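Local coordinates for cytochrome P450 monooxygenase (Rhodococcus sp. ECU0066, PDB 6KBH), which probably inserts oxygen into organic substrates at its heme, using electrons relayed through an FMN and a [2Fe-2S] cluster held in the same chain, at residues Y605-M617 against H627-G639. Numbering follows the deposited sequence.
Sequences YEIHYAGRSRTSM and HGESVRVYPGDEG
Ile607 and Val631 pair in parallel between strands 605-611 and 631-635, with Ile607 CG1 3.8 Å from Val631 CB and Leu623 of helix 620-625 covering both. Further along this tightly packed face, Met617 CE comes to 3.6 Å from Val633 CG2, its chain bent (chi3 58°). Tyr609 reaches Ile588 and Leu623 from the same face; its hydroxyl can donate to the carbonyl of Gly585 or Ala618, one at a time. Backbone bonds tie the strands: Arg632 N to Ile607 O and Tyr609 N to Arg632 O, both 3.2 Å. The opposite face, with His608, Arg632 and Tyr634, is polar. Arg632 NH2 sits 3.5 Å above one face of the His608 ring and donates to Ser630 O (2.9 Å); its salt bridge to Glu606 OE2 is long (3.9 Å). A leucine in place of Arg632 would probably leave the Ser630 carbonyl without its side-chain donor and Glu606 without this nearby charge. The loose, solvent side lies beyond the strands, with exposed Arg614, Asp637 and Glu638; the Arg614-Glu638 salt bridge is crowded in the model, its details doubtful. The right-handed beta-alpha-beta crossover through helix 620-625 puts strand 631-635 at the sheet's edge, as in the nucleotide-binding domain of ferredoxin reductase-like proteins.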
loop_
_atom_site.group_PDB
_atom_site.type_symbol
_atom_site.label_atom_id
_atom_site.label_comp_id
_atom_site.label_asym_id
_atom_site.label_seq_id
_atom_site.Cartn_x
_atom_site.Cartn_y
_atom_site.Cartn_z
ATOM N N TYR A 605 -25.877 -25.909 -26.602
ATOM C CA TYR A 605 -24.582 -25.280 -26.802
ATOM C C TYR A 605 -23.771 -26.100 -27.796
ATOM O O TYR A 605 -23.999 -27.298 -27.980
ATOM C CB TYR A 605 -23.823 -25.116 -25.477
ATOM C CG TYR A 605 -23.490 -26.415 -24.781
ATOM C CD1 TYR A 605 -24.448 -27.084 -24.032
ATOM C CD2 TYR A 605 -22.217 -26.965 -24.859
ATOM C CE1 TYR A 605 -24.155 -28.267 -23.390
ATOM C CE2 TYR A 605 -21.912 -28.153 -24.218
ATOM C CZ TYR A 605 -22.887 -28.797 -23.484
ATOM O OH TYR A 605 -22.599 -29.979 -22.841
ATOM N N GLU A 606 -22.815 -25.431 -28.441
ATOM C CA GLU A 606 -21.967 -26.048 -29.453
ATOM C C GLU A 606 -20.541 -25.566 -29.239
ATOM O O GLU A 606 -20.296 -24.360 -29.227
ATOM C CB GLU A 606 -22.453 -25.686 -30.863
ATOM C CG GLU A 606 -22.116 -26.719 -31.922
ATOM C CD GLU A 606 -22.733 -26.399 -33.271
ATOM O OE1 GLU A 606 -22.941 -25.202 -33.562
ATOM O OE2 GLU A 606 -23.007 -27.346 -34.040
ATOM N N ILE A 607 -19.595 -26.486 -29.069
ATOM C CA ILE A 607 -18.228 -26.105 -28.728
ATOM C C ILE A 607 -17.277 -26.612 -29.804
ATOM O O ILE A 607 -17.361 -27.771 -30.230
ATOM C CB ILE A 607 -17.825 -26.600 -27.326
ATOM C CG1 ILE A 607 -17.471 -28.073 -27.292
ATOM C CG2 ILE A 607 -18.970 -26.471 -26.379
ATOM C CD1 ILE A 607 -17.069 -28.481 -25.903
ATOM N N HIS A 608 -16.397 -25.724 -30.261
ATOM C CA HIS A 608 -15.489 -25.977 -31.369
ATOM C C HIS A 608 -14.078 -25.700 -30.859
ATOM O O HIS A 608 -13.777 -24.573 -30.450
ATOM C CB HIS A 608 -15.838 -25.087 -32.574
ATOM C CG HIS A 608 -17.120 -25.445 -33.251
ATOM N ND1 HIS A 608 -17.175 -26.272 -34.353
ATOM C CD2 HIS A 608 -18.395 -25.068 -33.004
ATOM C CE1 HIS A 608 -18.428 -26.406 -34.750
ATOM N NE2 HIS A 608 -19.190 -25.685 -33.946
ATOM N N TYR A 609 -13.215 -26.715 -30.882
ATOM C CA TYR A 609 -11.926 -26.668 -30.194
ATOM C C TYR A 609 -10.811 -27.019 -31.173
ATOM O O TYR A 609 -10.727 -28.158 -31.644
ATOM C CB TYR A 609 -11.932 -27.616 -28.992
ATOM C CG TYR A 609 -10.678 -27.619 -28.145
ATOM C CD1 TYR A 609 -9.816 -26.529 -28.120
ATOM C CD2 TYR A 609 -10.363 -28.720 -27.358
ATOM C CE1 TYR A 609 -8.670 -26.543 -27.340
ATOM C CE2 TYR A 609 -9.226 -28.740 -26.576
ATOM C CZ TYR A 609 -8.383 -27.653 -26.571
ATOM O OH TYR A 609 -7.251 -27.682 -25.790
ATOM N N ALA A 610 -9.950 -26.048 -31.465
ATOM C CA ALA A 610 -8.828 -26.230 -32.371
ATOM C C ALA A 610 -7.510 -26.070 -31.624
ATOM O O ALA A 610 -7.445 -25.470 -30.548
ATOM C CB ALA A 610 -8.889 -25.236 -33.539
ATOM N N GLY A 611 -6.454 -26.617 -32.214
ATOM C CA GLY A 611 -5.130 -26.531 -31.632
ATOM C C GLY A 611 -4.106 -27.101 -32.586
ATOM O O GLY A 611 -4.448 -27.791 -33.553
ATOM N N ARG A 612 -2.837 -26.801 -32.299
ATOM C CA ARG A 612 -1.766 -27.208 -33.203
ATOM C C ARG A 612 -1.683 -28.727 -33.326
ATOM O O ARG A 612 -1.376 -29.252 -34.403
ATOM C CB ARG A 612 -0.429 -26.622 -32.740
ATOM C CG ARG A 612 0.144 -27.238 -31.469
ATOM C CD ARG A 612 1.134 -26.303 -30.787
ATOM N NE ARG A 612 2.403 -26.208 -31.504
ATOM C CZ ARG A 612 3.433 -27.028 -31.318
ATOM N NH1 ARG A 612 3.347 -28.016 -30.438
ATOM N NH2 ARG A 612 4.549 -26.861 -32.015
ATOM N N SER A 613 -1.974 -29.451 -32.246
ATOM C CA SER A 613 -1.819 -30.899 -32.240
ATOM C C SER A 613 -2.823 -31.511 -31.275
ATOM O O SER A 613 -3.145 -30.924 -30.237
ATOM C CB SER A 613 -0.392 -31.300 -31.848
ATOM O OG SER A 613 -0.291 -32.699 -31.647
ATOM N N ARG A 614 -3.314 -32.704 -31.623
ATOM C CA ARG A 614 -4.229 -33.402 -30.727
ATOM C C ARG A 614 -3.515 -33.875 -29.465
ATOM O O ARG A 614 -4.137 -33.977 -28.401
ATOM C CB ARG A 614 -4.889 -34.582 -31.443
ATOM C CG ARG A 614 -6.058 -35.155 -30.661
ATOM C CD ARG A 614 -6.661 -36.427 -31.245
ATOM N NE ARG A 614 -7.408 -36.233 -32.485
ATOM C CZ ARG A 614 -7.038 -36.711 -33.668
ATOM N NH1 ARG A 614 -5.908 -37.397 -33.787
ATOM N NH2 ARG A 614 -7.790 -36.491 -34.739
ATOM N N THR A 615 -2.215 -34.160 -29.566
ATOM C CA THR A 615 -1.433 -34.534 -28.394
ATOM C C THR A 615 -1.322 -33.370 -27.416
ATOM O O THR A 615 -1.308 -33.574 -26.196
ATOM C CB THR A 615 -0.043 -35.006 -28.816
ATOM O OG1 THR A 615 0.758 -33.876 -29.195
ATOM C CG2 THR A 615 -0.136 -35.962 -29.995
ATOM N N SER A 616 -1.231 -32.146 -27.936
ATOM C CA SER A 616 -1.055 -30.945 -27.132
ATOM C C SER A 616 -2.366 -30.208 -26.887
ATOM O O SER A 616 -2.350 -29.019 -26.552
ATOM C CB SER A 616 -0.044 -30.012 -27.800
ATOM O OG SER A 616 -0.551 -29.509 -29.026
ATOM N N MET A 617 -3.498 -30.880 -27.061
ATOM C CA MET A 617 -4.811 -30.289 -26.821
ATOM C C MET A 617 -5.376 -30.903 -25.548
ATOM O O MET A 617 -5.779 -32.071 -25.539
ATOM C CB MET A 617 -5.740 -30.504 -28.013
ATOM C CG MET A 617 -5.828 -29.297 -28.933
ATOM S SD MET A 617 -6.258 -29.718 -30.634
ATOM C CE MET A 617 -7.818 -30.564 -30.410
ATOM N N HIS A 627 -19.951 -33.528 -22.886
ATOM C CA HIS A 627 -20.084 -32.686 -24.073
ATOM C C HIS A 627 -19.608 -33.394 -25.336
ATOM O O HIS A 627 -19.428 -32.742 -26.374
ATOM C CB HIS A 627 -19.333 -31.353 -23.925
ATOM C CG HIS A 627 -19.392 -30.774 -22.544
ATOM N ND1 HIS A 627 -20.565 -30.338 -21.968
ATOM C CD2 HIS A 627 -18.422 -30.566 -21.621
ATOM C CE1 HIS A 627 -20.316 -29.882 -20.753
ATOM N NE2 HIS A 627 -19.024 -30.010 -20.517
ATOM N N GLY A 628 -19.391 -34.713 -25.278
ATOM C CA GLY A 628 -18.885 -35.430 -26.439
ATOM C C GLY A 628 -19.869 -35.450 -27.590
ATOM O O GLY A 628 -19.480 -35.328 -28.756
ATOM N N GLU A 629 -21.156 -35.618 -27.282
ATOM C CA GLU A 629 -22.197 -35.443 -28.287
ATOM C C GLU A 629 -22.138 -34.055 -28.916
ATOM O O GLU A 629 -22.592 -33.867 -30.051
ATOM C CB GLU A 629 -23.570 -35.686 -27.654
ATOM C CG GLU A 629 -23.720 -35.079 -26.261
ATOM C CD GLU A 629 -23.368 -36.056 -25.154
ATOM O OE1 GLU A 629 -22.883 -37.162 -25.471
ATOM O OE2 GLU A 629 -23.559 -35.715 -23.967
ATOM N N SER A 630 -21.567 -33.077 -28.204
ATOM C CA SER A 630 -21.625 -31.674 -28.598
ATOM C C SER A 630 -20.293 -31.072 -29.034
ATOM O O SER A 630 -20.287 -29.937 -29.519
ATOM C CB SER A 630 -22.185 -30.826 -27.447
ATOM O OG SER A 630 -23.456 -31.279 -27.020
ATOM N N VAL A 631 -19.171 -31.770 -28.875
ATOM C CA VAL A 631 -17.864 -31.221 -29.231
ATOM C C VAL A 631 -17.509 -31.628 -30.652
ATOM O O VAL A 631 -17.847 -32.721 -31.125
ATOM C CB VAL A 631 -16.778 -31.700 -28.229
ATOM C CG1 VAL A 631 -16.739 -33.232 -28.145
ATOM C CG2 VAL A 631 -15.400 -31.133 -28.572
ATOM N N ARG A 632 -16.828 -30.732 -31.354
ATOM C CA ARG A 632 -16.071 -31.140 -32.523
ATOM C C ARG A 632 -14.667 -30.568 -32.392
ATOM O O ARG A 632 -14.481 -29.413 -31.986
ATOM C CB ARG A 632 -16.742 -30.741 -33.813
ATOM C CG ARG A 632 -17.872 -31.671 -34.251
ATOM C CD ARG A 632 -19.022 -30.868 -34.792
ATOM N NE ARG A 632 -19.295 -29.709 -33.946
ATOM C CZ ARG A 632 -19.721 -29.736 -32.684
ATOM N NH1 ARG A 632 -20.052 -30.872 -32.075
ATOM N NH2 ARG A 632 -19.889 -28.587 -32.052
ATOM N N VAL A 633 -13.718 -31.423 -32.675
ATOM C CA VAL A 633 -12.283 -31.247 -32.580
ATOM C C VAL A 633 -11.736 -30.947 -33.965
ATOM O O VAL A 633 -12.284 -31.394 -34.975
ATOM C CB VAL A 633 -11.731 -32.554 -31.996
ATOM C CG1 VAL A 633 -12.346 -33.674 -32.792
ATOM C CG2 VAL A 633 -10.242 -32.596 -32.058
ATOM N N TYR A 634 -10.684 -30.130 -34.038
ATOM C CA TYR A 634 -10.043 -29.789 -35.317
ATOM C C TYR A 634 -8.552 -29.623 -35.108
ATOM O O TYR A 634 -8.025 -28.497 -35.130
ATOM C CB TYR A 634 -10.661 -28.522 -35.935
ATOM C CG TYR A 634 -12.152 -28.493 -35.842
ATOM C CD1 TYR A 634 -12.777 -28.090 -34.675
ATOM C CD2 TYR A 634 -12.941 -28.950 -36.890
ATOM C CE1 TYR A 634 -14.131 -28.110 -34.563
ATOM C CE2 TYR A 634 -14.302 -28.979 -36.781
ATOM C CZ TYR A 634 -14.884 -28.548 -35.604
ATOM O OH TYR A 634 -16.239 -28.523 -35.475
ATOM N N PRO A 635 -7.835 -30.729 -34.897
ATOM C CA PRO A 635 -6.396 -30.629 -34.641
ATOM C C PRO A 635 -5.677 -30.239 -35.926
ATOM O O PRO A 635 -6.049 -30.685 -37.013
ATOM C CB PRO A 635 -6.014 -32.048 -34.178
ATOM C CG PRO A 635 -7.320 -32.799 -33.953
ATOM C CD PRO A 635 -8.280 -32.142 -34.940
ATOM N N GLY A 636 -4.693 -29.347 -35.807
ATOM C CA GLY A 636 -4.020 -28.855 -36.995
ATOM C C GLY A 636 -3.102 -29.886 -37.629
ATOM O O GLY A 636 -3.041 -30.002 -38.858
ATOM N N ASP A 637 -2.375 -30.642 -36.800
ATOM C CA ASP A 637 -1.353 -31.555 -37.311
ATOM C C ASP A 637 -1.935 -32.562 -38.296
ATOM O O ASP A 637 -1.312 -32.875 -39.316
ATOM C CB ASP A 637 -0.668 -32.281 -36.151
ATOM C CG ASP A 637 -1.640 -33.097 -35.318
ATOM O OD1 ASP A 637 -2.840 -32.752 -35.291
ATOM O OD2 ASP A 637 -1.201 -34.084 -34.694
ATOM N N GLU A 638 -3.125 -33.085 -38.018
ATOM C CA GLU A 638 -3.716 -34.043 -38.947
ATOM C C GLU A 638 -4.113 -33.367 -40.246
ATOM O O GLU A 638 -4.055 -33.979 -41.320
ATOM C CB GLU A 638 -4.919 -34.702 -38.296
ATOM C CG GLU A 638 -4.563 -35.360 -36.999
ATOM C CD GLU A 638 -5.536 -35.006 -35.920
ATOM O OE1 GLU A 638 -6.724 -34.805 -36.248
ATOM O OE2 GLU A 638 -5.106 -34.887 -34.757
ATOM N N GLY A 639 -4.539 -32.119 -40.150
ATOM C CA GLY A 639 -4.996 -31.328 -41.259
ATOM C C GLY A 639 -6.495 -31.464 -41.272
ATOM O O GLY A 639 -7.082 -32.234 -42.040
#